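Long-range contacts in enolase-phosphatase E1 (Saccharomyces cerevisiae, PDB 2G80), which probably catalyses, with magnesium, the enolization and then the dephosphorylation of 2,3-diketo-5-methylthiopentyl-1-phosphate to an acireductone in the methionine salvage pathway: residues A[32-37]-A[206-211]; A[53-58]-A[111-116]; A[71-76]-A[106-111]. One frame throughout, in Å; residues are numbered along the deposited sequence.

Interaction 1: A[32-37]-A[206-211]; sequences STYLLD and EVLFLS. With MG (magnesium ion), chain E.
Asp-37 and Ser-211 lie abreast on neighbouring parallel segments, with Asp-37 CB 3.7 Å from Ser-211 CB. Asp-37 reaches on to the magnesium ion. Its CG stands anti to the backbone N (chi1 175°), and OD2 binds the metal at 2.2 Å. Three waters, Asp-212 OD1 and the backbone O of Glu-39 are the other ligands. Asp-37 OD1 turns to other partners. It lies 2.8 Å from water 1, a metal ligand that can donate to it, and it forms a salt bridge with Lys-187, a predicted substrate-binding residue. OD2 is also hydrogen-bonded to Thr-41.

The backbone fixes the aspartate from behind. Asp-37 N bonds to Leu-210 O at 2.9 Å, nearly straight at the hydrogen (170°). Further back, Leu-210 N bonds to Leu-35 O, Leu-35 N to Leu-208 O, Leu-208 N to Thr-33 O, and Thr-33 N to Glu-206 O. Ser-211 OG bonds to Glu-216 and to Asn-213 N.

Side chains pack on both faces of this pair. Leu-35 CD2 meets Phe-209 CD1 at 3.5 Å, and Leu-35 O lies at the edge of the same ring. Helices 190-200 and 214-221 cover this face. On the other face Leu-36 and Leu-210 lie side by side, and Leu-36 CD2 and Leu-210 CD1 are tight at 3.5 Å. Leu-208 CD2 sits at the edge of the Tyr-34 ring, 3.8 Å from Tyr-34 CE2. The phenol OH bonds to Asp-29.

The strands pack mostly through apolar side chains, and Asp-37 at the C-terminal side carries the metal ligand. This is the HAD core arrangement. With OD2 on magnesium and Thr-41, and OD1 paired with Lys-187 and water 1, both carboxylate oxygens are gripped, which should hold its rotation.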
loop_
_atom_site.group_PDB
_atom_site.type_symbol
_atom_site.label_atom_id
_atom_site.label_comp_id
_atom_site.label_asym_id
_atom_site.label_seq_id
_atom_site.Cartn_x
_atom_site.Cartn_y
_atom_site.Cartn_z
ATOM N N SER A 32 19.349 6.372 10.522
ATOM C CA SER A 32 19.233 7.511 9.600
ATOM C C SER A 32 17.925 7.391 8.791
ATOM O O SER A 32 17.316 8.398 8.467
ATOM C CB SER A 32 20.432 7.646 8.645
ATOM O OG SER A 32 20.424 6.709 7.576
ATOM N N THR A 33 17.497 6.149 8.519
ATOM C CA THR A 33 16.421 5.867 7.588
ATOM C C THR A 33 15.489 4.758 8.052
ATOM O O THR A 33 15.904 3.824 8.727
ATOM C CB THR A 33 17.052 5.486 6.248
ATOM O OG1 THR A 33 17.972 6.512 5.873
ATOM C CG2 THR A 33 16.013 5.310 5.129
ATOM N N TYR A 34 14.226 4.911 7.672
ATOM C CA TYR A 34 13.155 4.000 7.960
ATOM C C TYR A 34 12.433 3.599 6.675
ATOM O O TYR A 34 12.115 4.453 5.833
ATOM C CB TYR A 34 12.166 4.642 8.928
ATOM C CG TYR A 34 12.795 4.930 10.280
ATOM C CD1 TYR A 34 13.414 6.163 10.533
ATOM C CD2 TYR A 34 12.832 3.937 11.285
ATOM C CE1 TYR A 34 14.049 6.427 11.779
ATOM C CE2 TYR A 34 13.428 4.191 12.538
ATOM C CZ TYR A 34 14.024 5.435 12.784
ATOM O OH TYR A 34 14.585 5.673 14.011
ATOM N N LEU A 35 12.202 2.296 6.553
ATOM C CA LEU A 35 11.521 1.682 5.442
ATOM C C LEU A 35 10.267 1.054 6.039
ATOM O O LEU A 35 10.335 0.261 6.991
ATOM C CB LEU A 35 12.410 0.618 4.800
ATOM C CG LEU A 35 11.868 -0.078 3.555
ATOM C CD1 LEU A 35 11.734 0.941 2.394
ATOM C CD2 LEU A 35 12.793 -1.228 3.162
ATOM N N LEU A 36 9.121 1.389 5.481
ATOM C CA LEU A 36 7.851 0.919 6.047
ATOM C C LEU A 36 7.018 0.139 5.071
ATOM O O LEU A 36 6.814 0.569 3.942
ATOM C CB LEU A 36 7.017 2.104 6.528
ATOM C CG LEU A 36 7.648 3.080 7.525
ATOM C CD1 LEU A 36 6.641 4.217 7.810
ATOM C CD2 LEU A 36 8.019 2.400 8.792
ATOM N N ASP A 37 6.563 -1.025 5.520
ATOM C CA ASP A 37 5.507 -1.769 4.861
ATOM C C ASP A 37 4.196 -0.965 5.113
ATOM O O ASP A 37 4.146 -0.158 6.071
ATOM C CB ASP A 37 5.390 -3.152 5.488
ATOM C CG ASP A 37 4.217 -3.949 4.942
ATOM O OD1 ASP A 37 3.991 -3.918 3.701
ATOM O OD2 ASP A 37 3.525 -4.575 5.766
ATOM N N GLU A 206 22.257 1.519 8.967
ATOM C CA GLU A 206 21.511 2.747 9.264
ATOM C C GLU A 206 20.004 2.680 8.919
ATOM O O GLU A 206 19.298 3.673 9.141
ATOM C CB GLU A 206 22.103 3.938 8.492
ATOM C CG GLU A 206 23.544 4.324 8.819
ATOM C CD GLU A 206 24.128 5.356 7.819
ATOM O OE1 GLU A 206 23.519 5.620 6.732
ATOM O OE2 GLU A 206 25.227 5.890 8.114
ATOM N N VAL A 207 19.515 1.555 8.363
ATOM C CA VAL A 207 18.102 1.417 7.959
ATOM C C VAL A 207 17.341 0.492 8.918
ATOM O O VAL A 207 17.863 -0.549 9.272
ATOM C CB VAL A 207 17.958 0.895 6.490
ATOM C CG1 VAL A 207 16.484 0.910 6.023
ATOM C CG2 VAL A 207 18.805 1.741 5.528
ATOM N N LEU A 208 16.156 0.913 9.382
ATOM C CA LEU A 208 15.222 0.010 10.099
ATOM C C LEU A 208 14.008 -0.266 9.176
ATOM O O LEU A 208 13.336 0.676 8.723
ATOM C CB LEU A 208 14.717 0.588 11.421
ATOM C CG LEU A 208 13.742 -0.275 12.252
ATOM C CD1 LEU A 208 14.379 -1.577 12.666
ATOM C CD2 LEU A 208 13.233 0.485 13.497
ATOM N N PHE A 209 13.729 -1.546 8.924
ATOM C CA PHE A 209 12.577 -1.986 8.122
ATOM C C PHE A 209 11.492 -2.573 9.055
ATOM O O PHE A 209 11.764 -3.499 9.831
ATOM C CB PHE A 209 13.033 -2.995 7.066
ATOM C CG PHE A 209 11.913 -3.615 6.256
ATOM C CD1 PHE A 209 10.898 -2.837 5.690
ATOM C CD2 PHE A 209 11.923 -4.985 5.983
ATOM C CE1 PHE A 209 9.899 -3.415 4.913
ATOM C CE2 PHE A 209 10.924 -5.579 5.215
ATOM C CZ PHE A 209 9.923 -4.806 4.667
ATOM N N LEU A 210 10.289 -2.002 8.971
ATOM C CA LEU A 210 9.137 -2.400 9.767
ATOM C C LEU A 210 8.078 -3.041 8.862
ATOM O O LEU A 210 7.633 -2.449 7.862
ATOM C CB LEU A 210 8.554 -1.211 10.513
ATOM C CG LEU A 210 9.519 -0.501 11.479
ATOM C CD1 LEU A 210 9.044 0.933 11.767
ATOM C CD2 LEU A 210 9.763 -1.303 12.747
ATOM N N SER A 211 7.685 -4.252 9.230
ATOM C CA SER A 211 6.705 -5.014 8.493
ATOM C C SER A 211 6.054 -6.034 9.417
ATOM O O SER A 211 6.636 -6.373 10.431
ATOM C CB SER A 211 7.380 -5.696 7.289
ATOM O OG SER A 211 6.530 -6.640 6.629
HETATM MG MG MG E . 2.035 -6.123 5.532
HETATM O O HOH W 1 1.770 -5.573 3.639
HETATM O O HOH W 2 3.644 -7.212 4.804
HETATM O O HOH W 3 0.723 -7.587 5.492
#

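Interaction 2: A[53-58]-A[111-116]; sequences FPYFTN and YVWAHG
Tyr-55 reaches from helix 46-65 across Val-112 and Trp-113 to Gly-116 of helix 103-118. From CB, CG runs anti to the backbone N (chi1 180°). Ring atom CD2 then passes Trp-113 CD1 at 4.0 Å, the two side chains sliding past each other in opposite directions. CE2 touches Val-112 CG1 at 3.7 Å and has the Val-112 carbonyl O at the ring edge. CZ lies near Gly-116 CA, and OH comes within 3.1 Å of Gly-116 CA. The hydroxyl also meets water 4 at 2.7 Å, in the plane of the ring. This water donates to Val-112 O at 2.6 Å and so bridges the helices.

Two more rings complete the contact. Phe-56 brings CD1 to Val-112 CB at 3.9 Å, at its ring edge, and its CB lies by the indole nitrogen. Phe-53 CD1 meets Trp-113 CZ2 edge to edge at 4.0 Å. Trp-113 NE1 bonds to Leu-52 O.

The axes of the two segments cross at 106° and approach to 9.9 Å. A helical insert between the first two core strands, as here, is typical of a C1-type HAD cap.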
loop_
_atom_site.group_PDB
_atom_site.type_symbol
_atom_site.label_atom_id
_atom_site.label_comp_id
_atom_site.label_asym_id
_atom_site.label_seq_id
_atom_site.Cartn_x
_atom_site.Cartn_y
_atom_site.Cartn_z
ATOM N N PHE A 53 -11.798 -2.870 -2.136
ATOM C CA PHE A 53 -12.339 -3.840 -3.100
ATOM C C PHE A 53 -13.852 -3.691 -3.306
ATOM O O PHE A 53 -14.283 -3.561 -4.480
ATOM C CB PHE A 53 -11.862 -5.267 -2.749
ATOM C CG PHE A 53 -10.437 -5.591 -3.174
ATOM C CD1 PHE A 53 -9.509 -4.615 -3.597
ATOM C CD2 PHE A 53 -10.001 -6.915 -3.083
ATOM C CE1 PHE A 53 -8.196 -4.974 -3.986
ATOM C CE2 PHE A 53 -8.695 -7.279 -3.449
ATOM C CZ PHE A 53 -7.786 -6.291 -3.899
ATOM N N PRO A 54 -14.661 -3.675 -2.207
ATOM C CA PRO A 54 -16.128 -3.426 -2.325
ATOM C C PRO A 54 -16.493 -2.097 -2.962
ATOM O O PRO A 54 -17.421 -2.035 -3.752
ATOM C CB PRO A 54 -16.614 -3.485 -0.872
ATOM C CG PRO A 54 -15.623 -4.336 -0.209
ATOM C CD PRO A 54 -14.312 -3.986 -0.806
ATOM N N TYR A 55 -15.760 -1.040 -2.617
ATOM C CA TYR A 55 -15.951 0.269 -3.234
ATOM C C TYR A 55 -15.797 0.147 -4.774
ATOM O O TYR A 55 -16.647 0.637 -5.549
ATOM C CB TYR A 55 -14.987 1.351 -2.629
ATOM C CG TYR A 55 -15.186 2.675 -3.274
ATOM C CD1 TYR A 55 -16.166 3.560 -2.808
ATOM C CD2 TYR A 55 -14.494 3.011 -4.462
ATOM C CE1 TYR A 55 -16.408 4.812 -3.483
ATOM C CE2 TYR A 55 -14.735 4.227 -5.131
ATOM C CZ TYR A 55 -15.683 5.126 -4.638
ATOM O OH TYR A 55 -15.929 6.330 -5.306
ATOM N N PHE A 56 -14.706 -0.478 -5.192
ATOM C CA PHE A 56 -14.419 -0.695 -6.613
ATOM C C PHE A 56 -15.447 -1.602 -7.320
ATOM O O PHE A 56 -15.944 -1.238 -8.405
ATOM C CB PHE A 56 -12.987 -1.229 -6.788
ATOM C CG PHE A 56 -12.674 -1.664 -8.174
ATOM C CD1 PHE A 56 -12.391 -0.717 -9.149
ATOM C CD2 PHE A 56 -12.686 -3.027 -8.524
ATOM C CE1 PHE A 56 -12.103 -1.105 -10.443
ATOM C CE2 PHE A 56 -12.404 -3.428 -9.824
ATOM C CZ PHE A 56 -12.112 -2.453 -10.794
ATOM N N THR A 57 -15.756 -2.762 -6.719
ATOM C CA THR A 57 -16.730 -3.708 -7.306
ATOM C C THR A 57 -18.152 -3.122 -7.383
ATOM O O THR A 57 -18.885 -3.438 -8.334
ATOM C CB THR A 57 -16.723 -5.112 -6.635
ATOM O OG1 THR A 57 -17.084 -5.013 -5.254
ATOM C CG2 THR A 57 -15.353 -5.773 -6.755
ATOM N N ASN A 58 -18.545 -2.277 -6.416
ATOM C CA ASN A 58 -19.846 -1.572 -6.497
ATOM C C ASN A 58 -19.875 -0.561 -7.660
ATOM O O ASN A 58 -20.930 -0.326 -8.231
ATOM C CB ASN A 58 -20.207 -0.845 -5.195
ATOM C CG ASN A 58 -20.372 -1.805 -3.973
ATOM O OD1 ASN A 58 -20.516 -3.035 -4.112
ATOM N ND2 ASN A 58 -20.299 -1.225 -2.763
ATOM N N TYR A 111 -8.019 4.523 -11.190
ATOM C CA TYR A 111 -8.955 5.510 -11.696
ATOM C C TYR A 111 -10.187 5.665 -10.767
ATOM O O TYR A 111 -10.574 6.774 -10.415
ATOM C CB TYR A 111 -9.401 5.100 -13.113
ATOM C CG TYR A 111 -10.415 6.009 -13.732
ATOM C CD1 TYR A 111 -10.010 7.131 -14.490
ATOM C CD2 TYR A 111 -11.775 5.770 -13.567
ATOM C CE1 TYR A 111 -10.943 7.989 -15.051
ATOM C CE2 TYR A 111 -12.734 6.637 -14.131
ATOM C CZ TYR A 111 -12.306 7.740 -14.871
ATOM O OH TYR A 111 -13.230 8.577 -15.445
ATOM N N VAL A 112 -10.792 4.542 -10.403
ATOM C CA VAL A 112 -11.994 4.527 -9.532
ATOM C C VAL A 112 -11.663 5.029 -8.098
ATOM O O VAL A 112 -12.413 5.842 -7.526
ATOM C CB VAL A 112 -12.650 3.109 -9.521
ATOM C CG1 VAL A 112 -13.803 3.007 -8.529
ATOM C CG2 VAL A 112 -13.154 2.745 -10.924
ATOM N N TRP A 113 -10.557 4.541 -7.547
ATOM C CA TRP A 113 -10.102 4.932 -6.215
ATOM C C TRP A 113 -9.720 6.389 -6.173
ATOM O O TRP A 113 -10.104 7.069 -5.225
ATOM C CB TRP A 113 -8.969 4.046 -5.674
ATOM C CG TRP A 113 -9.347 2.635 -5.419
ATOM C CD1 TRP A 113 -10.589 2.163 -5.073
ATOM C CD2 TRP A 113 -8.471 1.491 -5.396
ATOM N NE1 TRP A 113 -10.546 0.821 -4.868
ATOM C CE2 TRP A 113 -9.259 0.372 -5.044
ATOM C CE3 TRP A 113 -7.101 1.315 -5.591
ATOM C CZ2 TRP A 113 -8.729 -0.928 -4.937
ATOM C CZ3 TRP A 113 -6.557 0.018 -5.468
ATOM C CH2 TRP A 113 -7.379 -1.086 -5.147
ATOM N N ALA A 114 -9.055 6.903 -7.211
ATOM C CA ALA A 114 -8.707 8.325 -7.239
ATOM C C ALA A 114 -9.930 9.220 -7.064
ATOM O O ALA A 114 -9.893 10.145 -6.265
ATOM C CB ALA A 114 -7.894 8.716 -8.503
ATOM N N HIS A 115 -11.009 8.916 -7.780
ATOM C CA HIS A 115 -12.262 9.652 -7.687
ATOM C C HIS A 115 -12.900 9.416 -6.323
ATOM O O HIS A 115 -13.466 10.339 -5.774
ATOM C CB HIS A 115 -13.243 9.289 -8.838
ATOM C CG HIS A 115 -14.588 9.950 -8.720
ATOM N ND1 HIS A 115 -14.790 11.279 -9.035
ATOM C CD2 HIS A 115 -15.789 9.478 -8.292
ATOM C CE1 HIS A 115 -16.054 11.591 -8.815
ATOM N NE2 HIS A 115 -16.685 10.520 -8.367
ATOM N N GLY A 116 -12.857 8.183 -5.824
ATOM C CA GLY A 116 -13.339 7.853 -4.465
ATOM C C GLY A 116 -12.649 8.691 -3.383
ATOM O O GLY A 116 -13.302 9.289 -2.539
HETATM O O HOH W 4 -14.913 6.343 -7.835
#

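Interaction 3: A[71-76]-A[106-111]; sequences SPVSNI and KQLQGY
Val-73 sits over one face of the Tyr-111 ring, its CB 4.1 Å from the ring centroid and 22° off the normal. It is offset towards the rim, above CE2 and CZ, so the contact is a CH-pi one. Tyr-111 CG is anti to its backbone N (chi1 178°), which carries the ring out towards Val-73. The valine has a second bump, CG2, which stands anti to its own backbone N. It presses on Leu-108 CD1 at 3.6 Å and also lies near Tyr-111 CE2. Val-73 therefore fills the hollow between the ring and the leucine tip.

Ile-76, one turn on, fills the next hollow. Its CG2 rests on the backbone of the facing helix, 3.8 Å from Leu-108 N, with Leu-108 CB at 3.9 Å and Gln-107 CB at 4.1 Å around it. Its CD1 meets Tyr-111 CB at 4.2 Å. Leu-108 is wedged further in, where it also touches Phe-56 and Phe-80.

The axes of the two segments run nearly antiparallel, 10.1 Å apart at closest approach. Aliphatic groups, the flat of an aromatic ring and the aliphatic base of Gln-107 make up the contact. Its chemistry implies cohesion by dispersion and shape, at the surface of the helical region.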
loop_
_atom_site.group_PDB
_atom_site.type_symbol
_atom_site.label_atom_id
_atom_site.label_comp_id
_atom_site.label_asym_id
_atom_site.label_seq_id
_atom_site.Cartn_x
_atom_site.Cartn_y
_atom_site.Cartn_z
ATOM N N SER A 71 -13.717 8.046 -23.833
ATOM C CA SER A 71 -13.367 8.379 -22.426
ATOM C C SER A 71 -11.927 7.978 -22.001
ATOM O O SER A 71 -11.314 7.106 -22.625
ATOM C CB SER A 71 -14.341 7.682 -21.449
ATOM O OG SER A 71 -15.691 7.805 -21.839
ATOM N N PRO A 72 -11.370 8.629 -20.953
ATOM C CA PRO A 72 -10.102 8.129 -20.356
ATOM C C PRO A 72 -10.251 6.714 -19.736
ATOM O O PRO A 72 -9.304 5.928 -19.804
ATOM C CB PRO A 72 -9.778 9.165 -19.267
ATOM C CG PRO A 72 -10.550 10.389 -19.665
ATOM C CD PRO A 72 -11.801 9.893 -20.319
ATOM N N VAL A 73 -11.416 6.415 -19.134
ATOM C CA VAL A 73 -11.710 5.067 -18.616
ATOM C C VAL A 73 -11.937 4.025 -19.758
ATOM O O VAL A 73 -11.702 2.833 -19.558
ATOM C CB VAL A 73 -12.923 5.063 -17.624
ATOM C CG1 VAL A 73 -14.260 5.232 -18.355
ATOM C CG2 VAL A 73 -12.952 3.800 -16.801
ATOM N N SER A 74 -12.415 4.490 -20.915
ATOM C CA SER A 74 -12.693 3.663 -22.109
ATOM C C SER A 74 -11.390 3.057 -22.697
ATOM O O SER A 74 -11.374 1.915 -23.170
ATOM C CB SER A 74 -13.448 4.518 -23.135
ATOM O OG SER A 74 -13.749 3.831 -24.326
ATOM N N ASN A 75 -10.315 3.839 -22.651
ATOM C CA ASN A 75 -8.978 3.407 -23.053
ATOM C C ASN A 75 -8.446 2.330 -22.116
ATOM O O ASN A 75 -7.842 1.363 -22.575
ATOM C CB ASN A 75 -8.014 4.590 -23.091
ATOM C CG ASN A 75 -8.447 5.673 -24.099
ATOM O OD1 ASN A 75 -9.205 5.406 -25.042
ATOM N ND2 ASN A 75 -7.981 6.904 -23.879
ATOM N N ILE A 76 -8.712 2.471 -20.820
ATOM C CA ILE A 76 -8.331 1.441 -19.832
ATOM C C ILE A 76 -9.152 0.169 -20.103
ATOM O O ILE A 76 -8.578 -0.893 -20.254
ATOM C CB ILE A 76 -8.508 1.904 -18.346
ATOM C CG1 ILE A 76 -7.610 3.127 -18.061
ATOM C CG2 ILE A 76 -8.142 0.738 -17.374
ATOM C CD1 ILE A 76 -7.920 3.873 -16.801
ATOM N N LYS A 106 -5.421 -2.977 -12.093
ATOM C CA LYS A 106 -4.812 -1.989 -11.195
ATOM C C LYS A 106 -4.976 -0.558 -11.663
ATOM O O LYS A 106 -5.189 0.338 -10.832
ATOM C CB LYS A 106 -3.332 -2.285 -10.912
ATOM C CG LYS A 106 -3.016 -3.697 -10.338
ATOM C CD LYS A 106 -4.061 -4.157 -9.329
ATOM C CE LYS A 106 -3.759 -5.458 -8.608
ATOM N NZ LYS A 106 -4.894 -5.673 -7.619
ATOM N N GLN A 107 -4.888 -0.343 -12.972
ATOM C CA GLN A 107 -5.156 0.972 -13.538
ATOM C C GLN A 107 -6.622 1.333 -13.381
ATOM O O GLN A 107 -6.939 2.458 -13.022
ATOM C CB GLN A 107 -4.801 1.028 -15.008
ATOM C CG GLN A 107 -3.314 0.969 -15.261
ATOM C CD GLN A 107 -3.026 0.826 -16.713
ATOM O OE1 GLN A 107 -3.613 1.531 -17.538
ATOM N NE2 GLN A 107 -2.143 -0.105 -17.053
ATOM N N LEU A 108 -7.511 0.390 -13.682
ATOM C CA LEU A 108 -8.941 0.664 -13.532
ATOM C C LEU A 108 -9.280 0.992 -12.068
ATOM O O LEU A 108 -10.043 1.935 -11.824
ATOM C CB LEU A 108 -9.786 -0.487 -14.044
ATOM C CG LEU A 108 -11.288 -0.250 -14.115
ATOM C CD1 LEU A 108 -11.613 0.915 -15.065
ATOM C CD2 LEU A 108 -11.962 -1.546 -14.524
ATOM N N GLN A 109 -8.702 0.206 -11.151
ATOM C CA GLN A 109 -8.774 0.442 -9.703
ATOM C C GLN A 109 -8.246 1.810 -9.288
ATOM O O GLN A 109 -8.866 2.472 -8.482
ATOM C CB GLN A 109 -8.006 -0.639 -8.943
ATOM C CG GLN A 109 -8.770 -1.931 -8.944
ATOM C CD GLN A 109 -8.064 -3.089 -8.296
ATOM O OE1 GLN A 109 -6.834 -3.148 -8.233
ATOM N NE2 GLN A 109 -8.862 -4.058 -7.839
ATOM N N GLY A 110 -7.102 2.203 -9.851
ATOM C CA GLY A 110 -6.493 3.492 -9.622
ATOM C C GLY A 110 -7.432 4.620 -9.994
ATOM O O GLY A 110 -7.619 5.547 -9.209
ATOM N N TYR A 111 -8.019 4.523 -11.190
ATOM C CA TYR A 111 -8.955 5.510 -11.696
ATOM C C TYR A 111 -10.187 5.665 -10.767
ATOM O O TYR A 111 -10.574 6.774 -10.415
ATOM C CB TYR A 111 -9.401 5.100 -13.113
ATOM C CG TYR A 111 -10.415 6.009 -13.732
ATOM C CD1 TYR A 111 -10.010 7.131 -14.490
ATOM C CD2 TYR A 111 -11.775 5.770 -13.567
ATOM C CE1 TYR A 111 -10.943 7.989 -15.051
ATOM C CE2 TYR A 111 -12.734 6.637 -14.131
ATOM C CZ TYR A 111 -12.306 7.740 -14.871
ATOM O OH TYR A 111 -13.230 8.577 -15.445
#

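In the fold
Interactions 2 and 3 are adjacent, with centres 11 Å apart. Both use helix 103-118; their ranges overlap at Tyr-111, whose side chain takes part only in interaction 3. Helix 46-65 packs on helix 103-118 through interaction 2, and helix 72-78 through interaction 3. Phe-56 joins them, its CZ 3.8 Å from Leu-108 CD2. Interaction 1 stands apart in the sheet core. Its centre is 30 Å from that of interaction 2 and 33 Å from that of interaction 3, across the centre of the chain. The Phe-53 side chain is about 14 Å from magnesium and about 9 Å from the side chains of Glu-39, a magnesium ligand, and Ser-145, a predicted substrate-binding residue. Interaction 3 lies away from them.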